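Local structure of arginase (Glaciozyma antarctica, 5YNL) at residues Val61-Ser66 / His155-Gly160; Met159-Gly164 / Ser326-Glu331; Val199-Gly204 / Pro214-Ile219. The protein probably hydrolyses L-arginine to L-ornithine and urea. One frame throughout, in Å; residues are numbered along the deposited sequence. Where two conformers were deposited one is given.

Contact 1. Residues Val61-Ser66 / His155-Gly160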
ATOM      1  N   VAL A  61      12.415  -0.122  -0.707  1.00 50.63           N
ATOM      2  CA  VAL A  61      12.490   0.119  -2.147  1.00 51.35           C
ATOM      3  C   VAL A  61      11.812   1.438  -2.519  1.00 51.50           C
ATOM      4  O   VAL A  61      10.614   1.634  -2.288  1.00 50.34           O
ATOM      5  CB  VAL A  61      12.033  -1.112  -3.038  1.00 50.96           C
ATOM      6  CG1 VAL A  61      11.999  -2.430  -2.237  1.00 50.65           C
ATOM      7  CG2 VAL A  61      10.711  -0.868  -3.730  1.00 49.99           C
ATOM      8  N   GLY A  62      12.608   2.366  -3.048  1.00 45.80           N
ATOM      9  CA  GLY A  62      12.071   3.640  -3.482  1.00 46.39           C
ATOM     10  C   GLY A  62      11.890   3.644  -4.983  1.00 46.80           C
ATOM     11  O   GLY A  62      12.736   3.126  -5.715  1.00 47.84           O
ATOM     12  N   CYS A  63      10.780   4.212  -5.441  1.00 54.83           N
ATOM     13  CA  CYS A  63      10.555   4.419  -6.865  1.00 55.58           C
ATOM     14  C   CYS A  63       9.899   5.773  -7.139  1.00 58.44           C
ATOM     15  O   CYS A  63       8.701   5.954  -6.895  1.00 57.45           O
ATOM     16  CB  CYS A  63       9.713   3.294  -7.455  1.00 52.86           C
ATOM     17  SG  CYS A  63       9.002   3.715  -9.075  1.00 54.22           S
ATOM     18  N   PRO A  64      10.684   6.723  -7.662  1.00 51.88           N
ATOM     19  CA  PRO A  64      10.278   8.118  -7.868  1.00 55.97           C
ATOM     20  C   PRO A  64       9.315   8.336  -9.040  1.00 55.99           C
ATOM     21  O   PRO A  64       9.183   9.481  -9.479  1.00 59.98           O
ATOM     22  CB  PRO A  64      11.601   8.832  -8.191  1.00 60.11           C
ATOM     23  CG  PRO A  64      12.693   7.846  -7.903  1.00 57.62           C
ATOM     24  CD  PRO A  64      12.081   6.492  -8.057  1.00 52.68           C
ATOM     25  N   PHE A  65       8.657   7.284  -9.524  1.00 74.24           N
ATOM     26  CA  PHE A  65       7.802   7.375 -10.716  1.00 74.62           C
ATOM     27  C   PHE A  65       6.489   8.152 -10.508  1.00 75.47           C
ATOM     28  O   PHE A  65       5.849   8.040  -9.461  1.00 73.67           O
ATOM     29  CB  PHE A  65       7.492   5.967 -11.236  1.00 72.13           C
ATOM     30  CG  PHE A  65       6.926   5.930 -12.635  1.00 74.69           C
ATOM     31  CD1 PHE A  65       7.688   6.349 -13.722  1.00 77.23           C
ATOM     32  CD2 PHE A  65       5.648   5.427 -12.867  1.00 74.68           C
ATOM     33  CE1 PHE A  65       7.173   6.301 -15.010  1.00 79.48           C
ATOM     34  CE2 PHE A  65       5.127   5.371 -14.158  1.00 77.13           C
ATOM     35  CZ  PHE A  65       5.890   5.807 -15.227  1.00 79.41           C
ATOM     36  N   SER A  66       6.100   8.922 -11.524  1.00 78.23           N
ATOM     37  CA  SER A  66       4.855   9.694 -11.514  1.00 79.07           C
ATOM     38  C   SER A  66       4.482  10.163 -12.922  1.00 82.56           C
ATOM     39  O   SER A  66       3.645   9.562 -13.594  1.00 82.75           O
ATOM     40  CB  SER A  66       4.982  10.906 -10.583  1.00 81.47           C
ATOM     41  N   HIS A 155       0.593   5.657  -7.151  1.00 46.54           N
ATOM     42  CA  HIS A 155      -0.042   4.467  -6.604  1.00 45.79           C
ATOM     43  C   HIS A 155      -0.148   3.303  -7.622  1.00 45.97           C
ATOM     44  O   HIS A 155      -0.258   2.140  -7.227  1.00 42.71           O
ATOM     45  CB  HIS A 155      -1.390   4.799  -5.939  1.00 43.16           C
ATOM     46  CG  HIS A 155      -1.732   3.897  -4.784  1.00 37.89           C
ATOM     47  ND1 HIS A 155      -2.829   4.100  -3.973  1.00 32.42           N
ATOM     48  CD2 HIS A 155      -1.119   2.784  -4.318  1.00 35.97           C
ATOM     49  CE1 HIS A 155      -2.864   3.164  -3.039  1.00 29.36           C
ATOM     50  NE2 HIS A 155      -1.842   2.350  -3.232  1.00 30.80           N
ATOM     51  N   SER A 156      -0.064   3.600  -8.919  1.00 53.66           N
ATOM     52  CA  SER A 156      -0.029   2.525  -9.919  1.00 51.64           C
ATOM     53  C   SER A 156       1.128   1.562  -9.661  1.00 49.86           C
ATOM     54  O   SER A 156       1.095   0.403 -10.103  1.00 47.04           O
ATOM     55  CB  SER A 156       0.024   3.067 -11.359  1.00 52.88           C
ATOM     56  OG  SER A 156       1.162   3.895 -11.596  1.00 54.29           O
ATOM     57  N   LEU A 157       2.146   2.046  -8.942  1.00 46.17           N
ATOM     58  CA  LEU A 157       3.288   1.225  -8.538  1.00 43.89           C
ATOM     59  C   LEU A 157       2.847   0.053  -7.648  1.00 41.00           C
ATOM     60  O   LEU A 157       3.604  -0.929  -7.485  1.00 39.07           O
ATOM     61  CB  LEU A 157       4.321   2.063  -7.796  1.00 44.29           C
ATOM     62  CG  LEU A 157       5.349   2.881  -8.565  1.00 44.90           C
ATOM     63  CD1 LEU A 157       4.921   3.172 -10.008  1.00 46.48           C
ATOM     64  CD2 LEU A 157       5.617   4.171  -7.816  1.00 45.00           C
ATOM     65  N   ALA A 158       1.637   0.157  -7.081  1.00 45.87           N
ATOM     66  CA  ALA A 158       1.064  -0.965  -6.330  1.00 41.12           C
ATOM     67  C   ALA A 158       0.850  -2.228  -7.182  1.00 38.65           C
ATOM     68  O   ALA A 158       0.685  -3.320  -6.644  1.00 35.93           O
ATOM     69  CB  ALA A 158      -0.206  -0.578  -5.603  1.00 40.08           C
ATOM     70  N   MET A 159       0.845  -2.071  -8.499  1.00 60.92           N
ATOM     71  CA  MET A 159       0.877  -3.213  -9.380  1.00 58.55           C
ATOM     72  C   MET A 159       2.099  -4.060  -9.047  1.00 56.71           C
ATOM     73  O   MET A 159       2.008  -5.285  -8.926  1.00 54.57           O
ATOM     74  CB  MET A 159       0.922  -2.755 -10.839  1.00 60.91           C
ATOM     75  CG  MET A 159      -0.454  -2.655 -11.481  1.00 60.55           C
ATOM     76  SD  MET A 159      -0.420  -2.369 -13.265  1.00 62.37           S
ATOM     77  CE  MET A 159       0.196  -0.676 -13.303  1.00 66.85           C
ATOM     78  N   GLY A 160       3.241  -3.404  -8.870  1.00 49.29           N
ATOM     79  CA  GLY A 160       4.465  -4.123  -8.572  1.00 47.48           C
ATOM     80  C   GLY A 160       4.529  -4.613  -7.138  1.00 44.74           C
ATOM     81  O   GLY A 160       4.751  -5.807  -6.882  1.00 44.65           O
TER
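Leu-157 meets Cys-63 and Phe-65 with its two methyl branches, one for each partner, where the loop leading into helix 158-168 passes beside the end of strand 57-63. This is the alpha/beta fold of the arginase family, with a parallel eight-stranded sheet flanked by helices. The tight part lies on the buried side: CD2 of Leu-157 rests 3.6 Å from SG of Cys-63, and its branch carbon CG follows at 3.8 Å from the same sulfur. CD2 also approaches the carbonyl O of Cys-63, at 3.7 Å, which puts this methyl against both the side chain and the backbone of the strand end. The more open side is met by a single methyl: CD1 of Leu-157 lies 3.7 Å from CD2 of Phe-65 and 4.0 Å from its CB, a slanting approach to the root of the ring. Phe-65 is partly exposed in the model, close to an unmodelled loop; Leu-126 and Val-130 of helix 124-142 also touch the phenyl group. No hydrogen bond crosses between the two segments, and only 152 Å² is buried between them, consistent with an apolar contact carried by one leucine. His-155, in the Gly-Gly-Asp-His-Ser sequence characteristic of the family, turns the other way and hydrogen-bonds to Asp-178 and Ser-284; in related arginases this histidine is a manganese ligand. The sulfur of Cys-63 stands opposite the backbone N across its first torsion (chi1 164°), on the leucine side, where it also receives a weak hydrogen bond from N of Phe-65, 3.6 Å from SG.

Contact 2. Residues Met159-Gly164 / Ser326-Glu331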
ATOM      1  N   MET A 159       0.845  -2.071  -8.499  1.00 60.92           N
ATOM      2  CA  MET A 159       0.877  -3.213  -9.380  1.00 58.55           C
ATOM      3  C   MET A 159       2.099  -4.060  -9.047  1.00 56.71           C
ATOM      4  O   MET A 159       2.008  -5.285  -8.926  1.00 54.57           O
ATOM      5  CB  MET A 159       0.922  -2.755 -10.839  1.00 60.91           C
ATOM      6  CG  MET A 159      -0.454  -2.655 -11.481  1.00 60.55           C
ATOM      7  SD  MET A 159      -0.420  -2.369 -13.265  1.00 62.37           S
ATOM      8  CE  MET A 159       0.196  -0.676 -13.303  1.00 66.85           C
ATOM      9  N   GLY A 160       3.241  -3.404  -8.870  1.00 49.29           N
ATOM     10  CA  GLY A 160       4.465  -4.123  -8.572  1.00 47.48           C
ATOM     11  C   GLY A 160       4.529  -4.613  -7.138  1.00 44.74           C
ATOM     12  O   GLY A 160       4.751  -5.807  -6.882  1.00 44.65           O
ATOM     13  N   THR A 161       4.329  -3.683  -6.210  1.00 51.85           N
ATOM     14  CA  THR A 161       4.406  -3.958  -4.782  1.00 48.88           C
ATOM     15  C   THR A 161       3.489  -5.126  -4.362  1.00 46.16           C
ATOM     16  O   THR A 161       3.888  -5.998  -3.573  1.00 45.32           O
ATOM     17  CB  THR A 161       4.085  -2.661  -3.979  1.00 50.15           C
ATOM     18  OG1 THR A 161       4.606  -2.739  -2.649  1.00 47.12           O
ATOM     19  CG2 THR A 161       2.632  -2.456  -3.896  1.00 50.45           C
ATOM     20  N   VAL A 162       2.276  -5.163  -4.911  1.00 37.78           N
ATOM     21  CA  VAL A 162       1.306  -6.188  -4.548  1.00 36.83           C
ATOM     22  C   VAL A 162       1.659  -7.518  -5.250  1.00 39.16           C
ATOM     23  O   VAL A 162       1.459  -8.600  -4.694  1.00 39.37           O
ATOM     24  CB  VAL A 162      -0.141  -5.723  -4.885  1.00 36.48           C
ATOM     25  CG1 VAL A 162      -1.141  -6.873  -4.815  1.00 36.50           C
ATOM     26  CG2 VAL A 162      -0.575  -4.594  -3.976  1.00 35.71           C
ATOM     27  N   SER A 163       2.210  -7.439  -6.458  1.00 46.61           N
ATOM     28  CA  SER A 163       2.619  -8.654  -7.155  1.00 49.25           C
ATOM     29  C   SER A 163       3.709  -9.390  -6.379  1.00 49.76           C
ATOM     30  O   SER A 163       3.576 -10.574  -6.092  1.00 50.66           O
ATOM     31  CB  SER A 163       3.102  -8.333  -8.567  1.00 51.69           C
ATOM     32  OG  SER A 163       2.089  -7.668  -9.298  1.00 51.53           O
ATOM     33  N   GLY A 164       4.778  -8.676  -6.030  1.00 52.02           N
ATOM     34  CA  GLY A 164       5.878  -9.256  -5.277  1.00 52.72           C
ATOM     35  C   GLY A 164       5.415  -9.838  -3.957  1.00 51.11           C
ATOM     36  O   GLY A 164       5.724 -10.984  -3.636  1.00 52.48           O
ATOM     37  N   SER A 326       4.061  -6.090   4.266  1.00 40.21           N
ATOM     38  CA  SER A 326       4.388  -5.071   3.275  0.78 41.39           C
ATOM     39  C   SER A 326       3.649  -3.772   3.485  1.00 39.97           C
ATOM     40  O   SER A 326       2.445  -3.762   3.776  1.00 36.04           O
ATOM     41  CB  SER A 326       4.119  -5.562   1.858  0.78 40.99           C
ATOM     42  OG  SER A 326       5.222  -6.283   1.372  0.78 43.19           O
ATOM     43  N   LEU A 327       4.391  -2.684   3.314  1.00 35.52           N
ATOM     44  CA  LEU A 327       3.900  -1.330   3.500  1.00 31.24           C
ATOM     45  C   LEU A 327       4.305  -0.477   2.304  1.00 32.67           C
ATOM     46  O   LEU A 327       5.511  -0.367   1.996  1.00 34.45           O
ATOM     47  CB  LEU A 327       4.543  -0.735   4.756  1.00 29.60           C
ATOM     48  CG  LEU A 327       4.377   0.764   5.017  1.00 26.54           C
ATOM     49  CD1 LEU A 327       2.904   1.094   5.260  1.00 23.52           C
ATOM     50  CD2 LEU A 327       5.231   1.159   6.188  1.00 26.37           C
ATOM     51  N   ASP A 328       3.319   0.111   1.626  1.00 30.22           N
ATOM     52  CA  ASP A 328       3.607   1.137   0.636  1.00 31.96           C
ATOM     53  C   ASP A 328       3.280   2.509   1.233  1.00 28.49           C
ATOM     54  O   ASP A 328       2.223   2.684   1.866  1.00 25.54           O
ATOM     55  CB  ASP A 328       2.736   0.991  -0.607  1.00 34.75           C
ATOM     56  CG  ASP A 328       2.703  -0.408  -1.164  1.00 35.52           C
ATOM     57  OD1 ASP A 328       3.632  -1.216  -0.920  1.00 36.04           O
ATOM     58  OD2 ASP A 328       1.721  -0.676  -1.884  1.00 33.98           O
ATOM     59  N   ILE A 329       4.158   3.478   1.011  1.00 29.29           N
ATOM     60  CA  ILE A 329       3.853   4.856   1.353  1.00 27.88           C
ATOM     61  C   ILE A 329       3.951   5.615   0.030  1.00 30.77           C
ATOM     62  O   ILE A 329       5.069   5.908  -0.444  1.00 32.25           O
ATOM     63  CB  ILE A 329       4.884   5.440   2.337  1.00 26.66           C
ATOM     64  CG1 ILE A 329       5.024   4.564   3.584  1.00 25.68           C
ATOM     65  CG2 ILE A 329       4.548   6.909   2.672  1.00 26.90           C
ATOM     66  CD1 ILE A 329       3.929   4.742   4.631  1.00 23.90           C
ATOM     67  N   MET A 330       2.811   5.926  -0.582  1.00 29.21           N
ATOM     68  CA  MET A 330       2.824   6.406  -1.957  1.00 32.28           C
ATOM     69  C   MET A 330       2.520   7.906  -2.074  1.00 32.76           C
ATOM     70  O   MET A 330       1.990   8.522  -1.140  1.00 30.90           O
ATOM     71  CB  MET A 330       1.812   5.594  -2.773  1.00 33.97           C
ATOM     72  CG  MET A 330       2.040   4.078  -2.766  1.00 33.82           C
ATOM     73  SD  MET A 330       3.470   3.477  -3.706  1.00 35.41           S
ATOM     74  CE  MET A 330       2.978   1.776  -3.997  1.00 35.12           C
ATOM     75  N   GLU A 331       2.848   8.484  -3.224  1.00 47.80           N
ATOM     76  CA  GLU A 331       2.530   9.882  -3.522  1.00 48.59           C
ATOM     77  C   GLU A 331       2.952  10.877  -2.439  1.00 45.96           C
ATOM     78  O   GLU A 331       2.219  11.806  -2.106  1.00 45.84           O
ATOM     79  CB  GLU A 331       1.053  10.042  -3.899  1.00 50.28           C
ATOM     80  CG  GLU A 331       0.700   9.351  -5.215  1.00 52.10           C
ATOM     81  CD  GLU A 331      -0.689   9.705  -5.744  1.00 52.87           C
ATOM     82  OE1 GLU A 331      -1.102  10.893  -5.646  1.00 53.21           O
ATOM     83  OE2 GLU A 331      -1.357   8.784  -6.278  1.00 52.68           O
TER
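Thr-161 and Asp-328 reach for each other from opposite directions across the gap between helix 158-168 and strand 324-330, and one hydrogen bond joins them. The hydroxyl OG1 of Thr-161 donates to OD1 of Asp-328, modelled at 2.5 Å. It arrives on the syn side of the carboxylate oxygen, 33° out of the carboxylate plane, but length and tilt are both doubtful because neighbouring atoms of the same two side chains are modelled too close. The threonine presents this oxygen because OG1 lies trans to the backbone N (chi1 -159°). Next to the polar pair, the terminal methyl CE of Met-330 approaches CG2 of Thr-161 at 4.2 Å, a marginal apolar touch that extends the contact along the strand. All three residues are buried.

In the next shell, Thr-150 OG1 forms a second hydrogen bond with the hydroxyl of Thr-161, so two partners, on strands 147-152 and 324-330, meet this oxygen. His-282 packs against both Thr-161 and Asp-328. With an alanine in place of Asp-328, the buried hydroxyl of Thr-161 would probably lose its carboxylate acceptor and be left with a gap facing it. The backbone of Asp-328 is itself set by hydrogen bonds to Leu-283 and Phe-285 on strand 281-286, while Leu-327 pairs with Thr-148 and Thr-150. Strand 324-330 therefore runs between strands 147-152 and 281-286 in the middle of the parallel sheet; helix 158-168 covers it here, itself touched by helices 124-142 and 198-202.

Contact 3. Residues Val199-Gly204 / Pro214-Ile219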
ATOM      1  N   VAL A 199      -5.561  -1.859  -9.842  1.00 54.19           N
ATOM      2  CA  VAL A 199      -6.335  -2.884  -9.159  1.00 53.37           C
ATOM      3  C   VAL A 199      -6.990  -3.806 -10.186  1.00 55.68           C
ATOM      4  O   VAL A 199      -7.122  -5.010  -9.966  1.00 56.20           O
ATOM      5  CB  VAL A 199      -7.366  -2.274  -8.189  1.00 51.67           C
ATOM      6  CG1 VAL A 199      -7.923  -3.344  -7.256  1.00 50.78           C
ATOM      7  CG2 VAL A 199      -6.722  -1.184  -7.369  1.00 50.18           C
ATOM      8  N   SER A 200      -7.361  -3.232 -11.326  1.00 55.82           N
ATOM      9  CA  SER A 200      -8.009  -3.986 -12.385  1.00 58.47           C
ATOM     10  C   SER A 200      -7.097  -5.075 -12.957  1.00 60.11           C
ATOM     11  O   SER A 200      -7.580  -6.098 -13.455  1.00 62.26           O
ATOM     12  CB  SER A 200      -8.509  -3.041 -13.484  1.00 60.30           C
ATOM     13  OG  SER A 200      -7.453  -2.552 -14.289  1.00 61.35           O
ATOM     14  N   PHE A 201      -5.781  -4.873 -12.878  1.00 51.74           N
ATOM     15  CA  PHE A 201      -4.831  -5.881 -13.361  1.00 53.48           C
ATOM     16  C   PHE A 201      -4.632  -6.946 -12.278  1.00 52.31           C
ATOM     17  O   PHE A 201      -4.583  -8.136 -12.564  1.00 54.19           O
ATOM     18  CB  PHE A 201      -3.482  -5.238 -13.716  1.00 53.58           C
ATOM     19  CG  PHE A 201      -3.500  -4.399 -14.978  1.00 55.67           C
ATOM     20  CD1 PHE A 201      -4.049  -3.116 -14.985  1.00 54.86           C
ATOM     21  CD2 PHE A 201      -2.923  -4.880 -16.150  1.00 58.70           C
ATOM     22  CE1 PHE A 201      -4.052  -2.342 -16.148  1.00 57.13           C
ATOM     23  CE2 PHE A 201      -2.925  -4.111 -17.320  1.00 60.92           C
ATOM     24  CZ  PHE A 201      -3.491  -2.841 -17.314  1.00 60.17           C
ATOM     25  N   LEU A 202      -4.499  -6.507 -11.024  1.00 49.13           N
ATOM     26  CA  LEU A 202      -4.305  -7.450  -9.918  1.00 48.10           C
ATOM     27  C   LEU A 202      -5.514  -8.367  -9.733  1.00 49.07           C
ATOM     28  O   LEU A 202      -5.367  -9.528  -9.336  1.00 49.89           O
ATOM     29  CB  LEU A 202      -4.001  -6.704  -8.628  1.00 44.96           C
ATOM     30  CG  LEU A 202      -2.777  -5.795  -8.737  1.00 44.21           C
ATOM     31  CD1 LEU A 202      -2.746  -4.806  -7.571  1.00 41.25           C
ATOM     32  CD2 LEU A 202      -1.477  -6.596  -8.825  1.00 45.36           C
ATOM     33  N   LEU A 203      -6.703  -7.841 -10.023  1.00 44.91           N
ATOM     34  CA  LEU A 203      -7.924  -8.631  -9.912  1.00 46.16           C
ATOM     35  C   LEU A 203      -8.052  -9.516 -11.146  1.00 49.64           C
ATOM     36  O   LEU A 203      -8.730 -10.542 -11.122  1.00 51.40           O
ATOM     37  CB  LEU A 203      -9.146  -7.732  -9.742  1.00 45.31           C
ATOM     38  CG  LEU A 203      -9.178  -6.959  -8.416  1.00 42.06           C
ATOM     39  CD1 LEU A 203     -10.085  -5.751  -8.534  1.00 41.42           C
ATOM     40  CD2 LEU A 203      -9.654  -7.868  -7.264  1.00 41.54           C
ATOM     41  N   GLY A 204      -7.369  -9.118 -12.213  1.00 72.23           N
ATOM     42  CA  GLY A 204      -7.353  -9.895 -13.432  1.00 75.66           C
ATOM     43  C   GLY A 204      -8.604  -9.721 -14.263  1.00 77.67           C
ATOM     44  O   GLY A 204      -9.522 -10.538 -14.201  1.00 79.18           O
ATOM     45  N   PRO A 214      -1.611  -7.824 -23.179  1.00 91.44           N
ATOM     46  CA  PRO A 214      -0.579  -7.398 -24.127  1.00 93.90           C
ATOM     47  C   PRO A 214       0.784  -7.428 -23.442  1.00 92.45           C
ATOM     48  O   PRO A 214       1.194  -8.481 -22.951  1.00 92.17           O
ATOM     49  CB  PRO A 214      -0.989  -5.963 -24.446  1.00 93.69           C
ATOM     50  CG  PRO A 214      -1.601  -5.464 -23.134  1.00 89.56           C
ATOM     51  CD  PRO A 214      -2.144  -6.684 -22.401  1.00 88.33           C
ATOM     52  N   GLU A 215       1.462  -6.286 -23.383  1.00120.92           N
ATOM     53  CA  GLU A 215       2.766  -6.204 -22.729  1.00119.72           C
ATOM     54  C   GLU A 215       2.687  -6.158 -21.194  1.00115.54           C
ATOM     55  O   GLU A 215       3.622  -5.697 -20.533  1.00114.07           O
ATOM     56  CB  GLU A 215       3.561  -5.008 -23.263  1.00122.81           C
ATOM     57  N   PHE A 216       1.573  -6.627 -20.635  1.00101.65           N
ATOM     58  CA  PHE A 216       1.475  -6.863 -19.196  1.00 98.17           C
ATOM     59  C   PHE A 216       1.304  -8.363 -18.933  1.00 98.83           C
ATOM     60  O   PHE A 216       0.266  -8.820 -18.441  1.00 97.74           O
ATOM     61  CB  PHE A 216       0.328  -6.053 -18.575  1.00 95.55           C
ATOM     62  CG  PHE A 216       0.692  -4.620 -18.254  1.00 93.89           C
ATOM     63  CD1 PHE A 216       1.325  -4.304 -17.056  1.00 91.08           C
ATOM     64  CD2 PHE A 216       0.387  -3.592 -19.140  1.00 95.41           C
ATOM     65  CE1 PHE A 216       1.651  -2.990 -16.746  1.00 89.78           C
ATOM     66  CE2 PHE A 216       0.712  -2.274 -18.838  1.00 94.19           C
ATOM     67  CZ  PHE A 216       1.345  -1.974 -17.638  1.00 91.36           C
ATOM     68  N   SER A 217       2.347  -9.118 -19.262  1.00 79.65           N
ATOM     69  CA  SER A 217       2.310 -10.576 -19.206  1.00 81.14           C
ATOM     70  C   SER A 217       2.785 -11.086 -17.848  1.00 78.87           C
ATOM     71  O   SER A 217       2.222 -12.041 -17.296  1.00 78.64           O
ATOM     72  CB  SER A 217       3.176 -11.168 -20.323  1.00 85.01           C
ATOM     73  OG  SER A 217       3.240 -10.296 -21.440  1.00 86.80           O
ATOM     74  N   TRP A 218       3.820 -10.435 -17.315  1.00 99.49           N
ATOM     75  CA  TRP A 218       4.387 -10.770 -16.009  1.00 97.42           C
ATOM     76  C   TRP A 218       3.365 -10.679 -14.874  1.00 94.26           C
ATOM     77  O   TRP A 218       3.581 -11.222 -13.789  1.00 92.94           O
ATOM     78  CB  TRP A 218       5.571  -9.854 -15.699  1.00 96.50           C
ATOM     79  CG  TRP A 218       5.182  -8.419 -15.625  1.00 94.44           C
ATOM     80  CD1 TRP A 218       5.060  -7.548 -16.666  1.00 95.80           C
ATOM     81  CD2 TRP A 218       4.850  -7.678 -14.441  1.00 90.90           C
ATOM     82  NE1 TRP A 218       4.680  -6.308 -16.207  1.00 93.39           N
ATOM     83  CE2 TRP A 218       4.544  -6.363 -14.844  1.00 90.32           C
ATOM     84  CE3 TRP A 218       4.788  -7.996 -13.079  1.00 88.39           C
ATOM     85  CZ2 TRP A 218       4.183  -5.366 -13.933  1.00 87.28           C
ATOM     86  CZ3 TRP A 218       4.426  -7.006 -12.177  1.00 85.31           C
ATOM     87  CH2 TRP A 218       4.129  -5.709 -12.606  1.00 84.77           C
ATOM     88  N   ILE A 219       2.254  -9.995 -15.121  1.00119.62           N
ATOM     89  CA  ILE A 219       1.223  -9.862 -14.103  1.00116.89           C
ATOM     90  C   ILE A 219       0.254 -11.036 -14.107  1.00118.12           C
ATOM     91  O   ILE A 219      -0.477 -11.259 -15.077  1.00120.22           O
ATOM     92  CB  ILE A 219       0.432  -8.552 -14.245  1.00115.33           C
ATOM     93  CG1 ILE A 219       1.334  -7.359 -13.936  1.00113.76           C
ATOM     94  CG2 ILE A 219      -0.773  -8.557 -13.313  1.00113.09           C
ATOM     95  CD1 ILE A 219       0.633  -6.018 -14.005  1.00112.36           C
TER
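Phe-201 and Ile-219 bring their CA atoms within 7.3 Å, the nearest CA pair between helix 198-202 and the irregular chain at 214-219. Both segments lie outside the parallel sheet of the alpha/beta fold, ahead of strand 228-233. The helix closes in a Schellman motif, Leu-205 N bonding to Ser-200 O and Gly-204 N, weakly, to Phe-201 O; positive phi at Gly-204 (79°), the C-prime residue, swings the following peptide back toward the helix.

Phe-201 carries the contact. Its CG stands anti to the carbonyl carbon (chi1 -72°), which carries the ring toward Phe-216. The ring edge is directed at the face of Phe-216 in an edge-to-face pair, with centroids 4.9 Å apart and planes inclined at 51°, well short of perpendicular. The leading atom, CE2 of Phe-201, is 3.8 Å from CG of Phe-216 and hangs over the rim of that ring rather than its centre. Ile-219 covers the base of the same phenylalanine: its CD1 comes to 4.2 Å from CB of Phe-201, and its CG2 sits 3.9 Å from the carbonyl O of Phe-201. The three touching side chains are buried, and Met-159 packs on Ile-219 from beyond. Helix 124-142 meets the loop at Ser-128 and, through Trp-218, at Thr-131, Lys-132 and Ala-135. Within the loop, Ser-217 OG donates to Pro-214 O at 3.1 Å, in the carbonyl plane.

Contacts 1 and 2 share Met-159 and Gly-160: the first joins the approach to helix 158-168 to strand 57-63, the second joins its body to strand 324-330 of the same sheet. The centre of contact 2 is about 5 Å from the chain's centre and that of contact 1 about 10 Å; that of contact 3, about 17 Å out, ties a helix end to a loop without using the sheet. All touching residues of contacts 2 and 3 are buried, whereas contact 1 includes partly exposed Phe-65. The innermost relies on a hydroxyl-carboxylate bond; the others are apolar. Met-159, in helix 158-168, reaches across to contact 3, its SD 3.9 Å from Ile-219 CD1.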